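Local coordinates for odorant binding protein, antennal (Anopheles gambiae, PDB 3R1P) that probably binds odorant molecules in the mosquito antenna, as a secreted all-helical carrier of the insect odorant-binding family, here holding a palmitic acid, at residues M16-E19 and I20-E24; C48-H51 and C52-K56; Q31-T34 and C35-G38. All blocks are in the same frame, centred on the assembly; numbering follows the deposited sequence.

Interaction 1: residues M16-E19 and I20-E24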
loop_
_atom_site.group_PDB
_atom_site.type_symbol
_atom_site.label_atom_id
_atom_site.label_comp_id
_atom_site.label_asym_id
_atom_site.label_seq_id
_atom_site.Cartn_x
_atom_site.Cartn_y
_atom_site.Cartn_z
ATOM N N MET A 16 6.098 -5.868 11.481
ATOM C CA MET A 16 6.916 -4.735 11.940
ATOM C C MET A 16 6.444 -3.458 11.211
ATOM O O MET A 16 6.370 -2.386 11.809
ATOM C CB MET A 16 8.335 -5.015 11.444
ATOM C CG MET A 16 9.364 -5.114 12.475
ATOM S SD MET A 16 10.921 -5.334 11.597
ATOM C CE MET A 16 11.926 -4.572 12.646
ATOM N N LEU A 17 6.198 -3.596 9.877
ATOM C CA LEU A 17 5.768 -2.554 8.946
ATOM C C LEU A 17 4.305 -2.140 9.176
ATOM O O LEU A 17 4.004 -0.950 9.156
ATOM C CB LEU A 17 5.979 -3.100 7.515
ATOM C CG LEU A 17 6.284 -2.137 6.371
ATOM C CD1 LEU A 17 7.654 -1.547 6.482
ATOM C CD2 LEU A 17 6.250 -2.861 5.048
ATOM N N HIS A 18 3.411 -3.123 9.430
ATOM C CA HIS A 18 1.976 -2.939 9.683
ATOM C C HIS A 18 1.659 -2.081 10.925
ATOM O O HIS A 18 0.768 -1.225 10.868
ATOM C CB HIS A 18 1.304 -4.323 9.793
ATOM C CG HIS A 18 -0.138 -4.285 10.192
ATOM N ND1 HIS A 18 -1.116 -3.881 9.310
ATOM C CD2 HIS A 18 -0.717 -4.626 11.365
ATOM C CE1 HIS A 18 -2.257 -3.971 9.974
ATOM N NE2 HIS A 18 -2.065 -4.425 11.210
ATOM N N GLU A 19 2.354 -2.353 12.055
ATOM C CA GLU A 19 2.169 -1.658 13.335
ATOM C C GLU A 19 2.548 -0.177 13.308
ATOM O O GLU A 19 1.827 0.639 13.888
ATOM C CB GLU A 19 2.870 -2.410 14.477
ATOM C CG GLU A 19 2.188 -3.726 14.828
ATOM C CD GLU A 19 2.041 -4.084 16.298
ATOM O OE1 GLU A 19 2.559 -3.349 17.173
ATOM O OE2 GLU A 19 1.424 -5.139 16.571
ATOM N N ILE A 20 3.643 0.174 12.616
ATOM C CA ILE A 20 4.071 1.577 12.486
ATOM C C ILE A 20 3.067 2.382 11.658
ATOM O O ILE A 20 2.670 3.479 12.060
ATOM C CB ILE A 20 5.521 1.686 11.957
ATOM C CG1 ILE A 20 6.508 1.239 13.038
ATOM C CG2 ILE A 20 5.866 3.109 11.458
ATOM C CD1 ILE A 20 7.681 0.615 12.514
ATOM N N CYS A 21 2.632 1.814 10.522
ATOM C CA CYS A 21 1.703 2.486 9.631
ATOM C C CYS A 21 0.278 2.652 10.109
ATOM O O CYS A 21 -0.379 3.618 9.715
ATOM C CB CYS A 21 1.821 1.957 8.210
ATOM S SG CYS A 21 3.461 2.232 7.500
ATOM N N ILE A 22 -0.161 1.787 11.045
ATOM C CA ILE A 22 -1.460 1.926 11.708
ATOM C C ILE A 22 -1.373 3.190 12.581
ATOM O O ILE A 22 -2.285 4.026 12.556
ATOM C CB ILE A 22 -1.799 0.663 12.565
ATOM C CG1 ILE A 22 -2.472 -0.408 11.699
ATOM C CG2 ILE A 22 -2.661 1.009 13.808
ATOM C CD1 ILE A 22 -3.224 -1.534 12.452
ATOM N N ALA A 23 -0.257 3.315 13.338
ATOM C CA ALA A 23 0.014 4.416 14.265
ATOM C C ALA A 23 0.144 5.760 13.557
ATOM O O ALA A 23 -0.457 6.737 14.006
ATOM C CB ALA A 23 1.265 4.120 15.083
ATOM N N GLU A 24 0.907 5.806 12.446
ATOM C CA GLU A 24 1.125 7.020 11.657
ATOM C C GLU A 24 -0.136 7.532 10.949
ATOM O O GLU A 24 -0.453 8.720 11.043
ATOM C CB GLU A 24 2.251 6.809 10.636
ATOM C CG GLU A 24 3.635 6.821 11.253
ATOM C CD GLU A 24 4.788 7.155 10.320
ATOM O OE1 GLU A 24 4.538 7.588 9.171
ATOM O OE2 GLU A 24 5.953 6.985 10.749
#
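Helix 11-25 of the odorant-binding fold brings H18 and I22 together, one turn apart. I22 lies across one face of the H18 imidazole. Its CG1 forms a CH-pi contact 4.2 Å from the centroid of the H18 ring, 23° off the ring normal and shifted toward the rim. The methyl beyond it reaches further out, and I22 CD1 sits 3.4 Å from H18 NE2. H18 can offer this face because its CG is anti to the backbone N (chi1 174°), which brings the end of the ring back within reach of I22, although CB points away.

Both ring nitrogens have partners on other helices. ND1 is hydrogen-bonded to Y49 OH of helix 44-56, and NE2 is hydrogen-bonded to E29 OE2. These two bonds fix the rotation of the buried ring. The carboxylate at NE2 would be expected to favour a proton there. I22 also packs on E29 and L32.

Between these two residues comes C21, whose side chain faces helix 44-56. It is the first cysteine of the three-disulfide pattern of the PBP/GOBP family. C21 SG lies 3.6 Å from L17 O and forms a disulfide with C52 SG of helix 44-56. L17 touches L53 and the bound palmitic acid.

Three backbone bonds link residues 17-19 to residues 21-23, and two of them are weak. I22 N donates to H18 O at 3.2 Å, with an N-H...O angle of 142°. C21 N to L17 O and A23 N to E19 O are weak, both at 3.4 Å. C21 O accepts a hydrogen bond from S25 OG. On the exposed side, I20 bends back over the preceding turn. Its CD1 rests 3.3 Å from M16 O.

Interaction 2: residues C48-H51 and C52-K56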
loop_
_atom_site.group_PDB
_atom_site.type_symbol
_atom_site.label_atom_id
_atom_site.label_comp_id
_atom_site.label_asym_id
_atom_site.label_seq_id
_atom_site.Cartn_x
_atom_site.Cartn_y
_atom_site.Cartn_z
ATOM N N CYS A 48 -3.817 6.501 3.606
ATOM C CA CYS A 48 -2.576 7.002 4.202
ATOM C C CYS A 48 -1.711 5.875 4.735
ATOM O O CYS A 48 -0.483 5.983 4.669
ATOM C CB CYS A 48 -2.847 8.073 5.255
ATOM S SG CYS A 48 -3.531 9.610 4.585
ATOM N N TYR A 49 -2.342 4.756 5.203
ATOM C CA TYR A 49 -1.629 3.560 5.667
ATOM C C TYR A 49 -0.780 2.997 4.503
ATOM O O TYR A 49 0.371 2.616 4.705
ATOM C CB TYR A 49 -2.633 2.503 6.209
ATOM C CG TYR A 49 -2.049 1.118 6.395
ATOM C CD1 TYR A 49 -1.484 0.733 7.607
ATOM C CD2 TYR A 49 -2.082 0.179 5.364
ATOM C CE1 TYR A 49 -0.925 -0.537 7.775
ATOM C CE2 TYR A 49 -1.548 -1.098 5.529
ATOM C CZ TYR A 49 -0.967 -1.453 6.734
ATOM O OH TYR A 49 -0.427 -2.710 6.882
ATOM N N ILE A 50 -1.367 2.958 3.293
ATOM C CA ILE A 50 -0.705 2.487 2.072
ATOM C C ILE A 50 0.497 3.388 1.748
ATOM O O ILE A 50 1.581 2.852 1.468
ATOM C CB ILE A 50 -1.689 2.364 0.884
ATOM C CG1 ILE A 50 -2.906 1.464 1.248
ATOM C CG2 ILE A 50 -0.947 1.855 -0.365
ATOM C CD1 ILE A 50 -4.087 1.481 0.220
ATOM N N HIS A 51 0.312 4.735 1.808
ATOM C CA HIS A 51 1.413 5.688 1.573
ATOM C C HIS A 51 2.530 5.405 2.562
ATOM O O HIS A 51 3.693 5.329 2.158
ATOM C CB HIS A 51 0.979 7.167 1.662
ATOM C CG HIS A 51 2.164 8.090 1.710
ATOM N ND1 HIS A 51 2.584 8.661 2.899
ATOM C CD2 HIS A 51 3.077 8.369 0.749
ATOM C CE1 HIS A 51 3.685 9.334 2.605
ATOM N NE2 HIS A 51 4.018 9.188 1.319
ATOM N N CYS A 52 2.167 5.198 3.852
ATOM C CA CYS A 52 3.129 4.879 4.893
ATOM C C CYS A 52 3.983 3.648 4.545
ATOM O O CYS A 52 5.199 3.698 4.726
ATOM C CB CYS A 52 2.443 4.736 6.247
ATOM S SG CYS A 52 3.566 4.267 7.582
ATOM N N LEU A 53 3.354 2.555 4.025
ATOM C CA LEU A 53 4.053 1.328 3.613
ATOM C C LEU A 53 5.089 1.601 2.516
ATOM O O LEU A 53 6.178 1.033 2.548
ATOM C CB LEU A 53 3.064 0.275 3.083
ATOM C CG LEU A 53 2.124 -0.427 4.049
ATOM C CD1 LEU A 53 1.266 -1.452 3.292
ATOM C CD2 LEU A 53 2.891 -1.140 5.146
ATOM N N PHE A 54 4.730 2.432 1.523
ATOM C CA PHE A 54 5.633 2.794 0.427
ATOM C C PHE A 54 6.788 3.668 0.921
ATOM O O PHE A 54 7.934 3.445 0.531
ATOM C CB PHE A 54 4.863 3.463 -0.715
ATOM C CG PHE A 54 3.919 2.555 -1.467
ATOM C CD1 PHE A 54 2.727 3.044 -1.986
ATOM C CD2 PHE A 54 4.238 1.217 -1.687
ATOM C CE1 PHE A 54 1.882 2.216 -2.724
ATOM C CE2 PHE A 54 3.382 0.387 -2.406
ATOM C CZ PHE A 54 2.208 0.891 -2.915
ATOM N N ASP A 55 6.485 4.629 1.795
ATOM C CA ASP A 55 7.484 5.509 2.402
ATOM C C ASP A 55 8.505 4.706 3.242
ATOM O O ASP A 55 9.698 4.950 3.107
ATOM C CB ASP A 55 6.796 6.594 3.252
ATOM C CG ASP A 55 7.774 7.548 3.905
ATOM O OD1 ASP A 55 7.986 7.431 5.130
ATOM O OD2 ASP A 55 8.365 8.378 3.181
ATOM N N LYS A 56 8.049 3.736 4.074
ATOM C CA LYS A 56 8.955 2.935 4.926
ATOM C C LYS A 56 9.867 1.998 4.160
ATOM O O LYS A 56 11.003 1.771 4.585
ATOM C CB LYS A 56 8.203 2.171 6.031
ATOM C CG LYS A 56 7.496 3.066 7.040
ATOM C CD LYS A 56 8.456 3.849 7.916
ATOM C CE LYS A 56 7.733 4.963 8.631
ATOM N NZ LYS A 56 8.666 5.775 9.454
#
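H51, C52 and L53 lose the most surface in this part of helix 44-56. The H51 ring has D55 CB over one face, with H51 CE1 4.2 Å from D55 CB. The ring and the D55 carboxylate planes are 28° apart. Their polar ends do not meet: H51 NE2 and D55 OD2 are 4.8 Å apart. The backbone joins the same two residues, D55 N donating to H51 O at 2.9 Å.

C52 turns its SG anti to its backbone N (chi1 177°), toward C21. Its CB lies 3.3 Å from Y49 O, and C52 N donates to C48 O at 2.9 Å. C48 forms a disulfide with C100. Two cysteines one helical turn apart, tied to two different helices, are a hallmark of the insect odorant-binding fold.

L53 faces the ligand side. Its CD1 approaches the Y49 ring obliquely, 3.6 Å from Y49 CE2, while CD2 lies near Y49 OH, whose hydrogen-bond partner is H18. L53 also touches the palmitic acid and L124 of helix 114-125. Around the helix, I50 and F54 run side by side. I50 CG2 is 3.7 Å from F54 CE1, and both pack on V107 of helix 99-110.

Interaction 3: residues Q31-T34 and C35-G38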
loop_
_atom_site.group_PDB
_atom_site.type_symbol
_atom_site.label_atom_id
_atom_site.label_comp_id
_atom_site.label_asym_id
_atom_site.label_seq_id
_atom_site.Cartn_x
_atom_site.Cartn_y
_atom_site.Cartn_z
ATOM N N GLN A 31 -10.953 -0.760 9.338
ATOM C CA GLN A 31 -10.774 -0.068 8.049
ATOM C C GLN A 31 -9.825 -0.836 7.137
ATOM O O GLN A 31 -10.085 -0.935 5.943
ATOM C CB GLN A 31 -10.275 1.370 8.255
ATOM C CG GLN A 31 -11.385 2.348 8.630
ATOM C CD GLN A 31 -10.877 3.689 9.116
ATOM O OE1 GLN A 31 -9.768 3.823 9.654
ATOM N NE2 GLN A 31 -11.714 4.710 8.979
ATOM N N LEU A 32 -8.747 -1.394 7.700
ATOM C CA LEU A 32 -7.749 -2.154 6.942
ATOM C C LEU A 32 -8.223 -3.565 6.613
ATOM O O LEU A 32 -7.967 -4.052 5.509
ATOM C CB LEU A 32 -6.418 -2.206 7.702
ATOM C CG LEU A 32 -5.770 -0.859 8.021
ATOM C CD1 LEU A 32 -4.550 -1.057 8.859
ATOM C CD2 LEU A 32 -5.440 -0.085 6.746
ATOM N N ARG A 33 -8.957 -4.187 7.561
ATOM C CA ARG A 33 -9.518 -5.540 7.456
ATOM C C ARG A 33 -10.478 -5.754 6.298
ATOM O O ARG A 33 -10.819 -6.900 5.988
ATOM C CB ARG A 33 -10.122 -5.985 8.778
ATOM C CG ARG A 33 -9.053 -6.628 9.625
ATOM C CD ARG A 33 -9.658 -7.338 10.793
ATOM N NE ARG A 33 -8.799 -8.406 11.318
ATOM C CZ ARG A 33 -9.187 -9.662 11.521
ATOM N NH1 ARG A 33 -10.409 -10.054 11.172
ATOM N NH2 ARG A 33 -8.347 -10.546 12.048
ATOM N N THR A 34 -10.860 -4.649 5.611
ATOM C CA THR A 34 -11.703 -4.690 4.411
ATOM C C THR A 34 -10.948 -5.418 3.296
ATOM O O THR A 34 -11.582 -5.953 2.396
ATOM C CB THR A 34 -12.144 -3.292 3.958
ATOM O OG1 THR A 34 -10.993 -2.487 3.692
ATOM C CG2 THR A 34 -13.072 -2.612 4.946
ATOM N N CYS A 35 -9.598 -5.477 3.383
ATOM C CA CYS A 35 -8.741 -6.174 2.418
ATOM C C CYS A 35 -8.947 -7.702 2.370
ATOM O O CYS A 35 -8.534 -8.331 1.397
ATOM C CB CYS A 35 -7.265 -5.806 2.616
ATOM S SG CYS A 35 -6.531 -6.355 4.191
ATOM N N LEU A 36 -9.530 -8.309 3.439
ATOM C CA LEU A 36 -9.722 -9.761 3.559
ATOM C C LEU A 36 -10.530 -10.434 2.443
ATOM O O LEU A 36 -10.345 -11.628 2.206
ATOM C CB LEU A 36 -10.187 -10.187 4.968
ATOM C CG LEU A 36 -9.172 -10.046 6.110
ATOM C CD1 LEU A 36 -9.853 -10.190 7.467
ATOM C CD2 LEU A 36 -8.029 -11.060 5.976
ATOM N N ASP A 37 -11.376 -9.661 1.737
ATOM C CA ASP A 37 -12.167 -10.131 0.592
ATOM C C ASP A 37 -11.569 -9.644 -0.756
ATOM O O ASP A 37 -12.178 -9.838 -1.810
ATOM C CB ASP A 37 -13.644 -9.704 0.747
ATOM C CG ASP A 37 -13.959 -8.224 0.678
ATOM O OD1 ASP A 37 -13.036 -7.430 0.431
ATOM O OD2 ASP A 37 -15.128 -7.862 0.875
ATOM N N GLY A 38 -10.390 -9.023 -0.694
ATOM C CA GLY A 38 -9.686 -8.511 -1.868
ATOM C C GLY A 38 -9.924 -7.050 -2.191
ATOM O O GLY A 38 -9.395 -6.552 -3.187
HETATM O O HOH W 1 -14.625 -5.163 1.933
#
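L32 and C35 meet where helix 29-32 gives way to a 3-10 turn that runs through D37, ahead of helix 44-56. The backbone hydrogen bonds here span three residues, as in a 3-10 helix. C35 N donates to L32 O at 3.0 Å in a nearly straight bond (170°). L36 N reaches R33 O at 3.2 Å, with the donor well above the carbonyl plane. G38 N closes the turn on C35 O, and G38 itself has left-handed backbone angles.

One side chain adds a bond of the same span. T34 OG1 donates back to Q31 O at 2.9 Å. The torsion that allows this places OG1 between its own N and carbonyl carbon (chi1 59°).

Sulfur comes next. C35 SG lies only 3.0 Å from L32 O. It is bonded to C121 of helix 114-125, a disulfide beyond the three of the usual family pattern. The C35 side chain is about 4 Å from the palmitic acid, so this link lies beside the bound ligand.

L36 and R33 pack side chain on side chain, crossing at a slant. L36 CD1 sits over one face of the R33 guanidinium, 3.7 Å from R33 NH1. Both side chains also pack on L126.

Water completes the set. D37 OD1 comes close to T34 O, but both are acceptors; OD1 bonds instead to T39 OG1. A single water bridges the two residues, donating to D37 OD2 at 2.9 Å and to T34 O at 3.2 Å.

Overall arrangement
Along the chain the order is interaction 1, interaction 3, interaction 2, in helix 11-25, at helix 29-32 and its following turn, and in helix 44-56. The centres of interactions 1 and 2 are about 9 Å apart, and interaction 3 is about 16 Å from each. The C21-C52 disulfide joins interactions 1 and 2. L32 connects interaction 3 to both: its CD1 is 3.6 Å from I22 CG1, and its CD2 is 3.6 Å from Y49 CG. L17, L53 and C35 each lie near the palmitic acid. The three contacts lie in successive elements of one disulfide-linked helical fold, and each has a side chain beside the fatty acid.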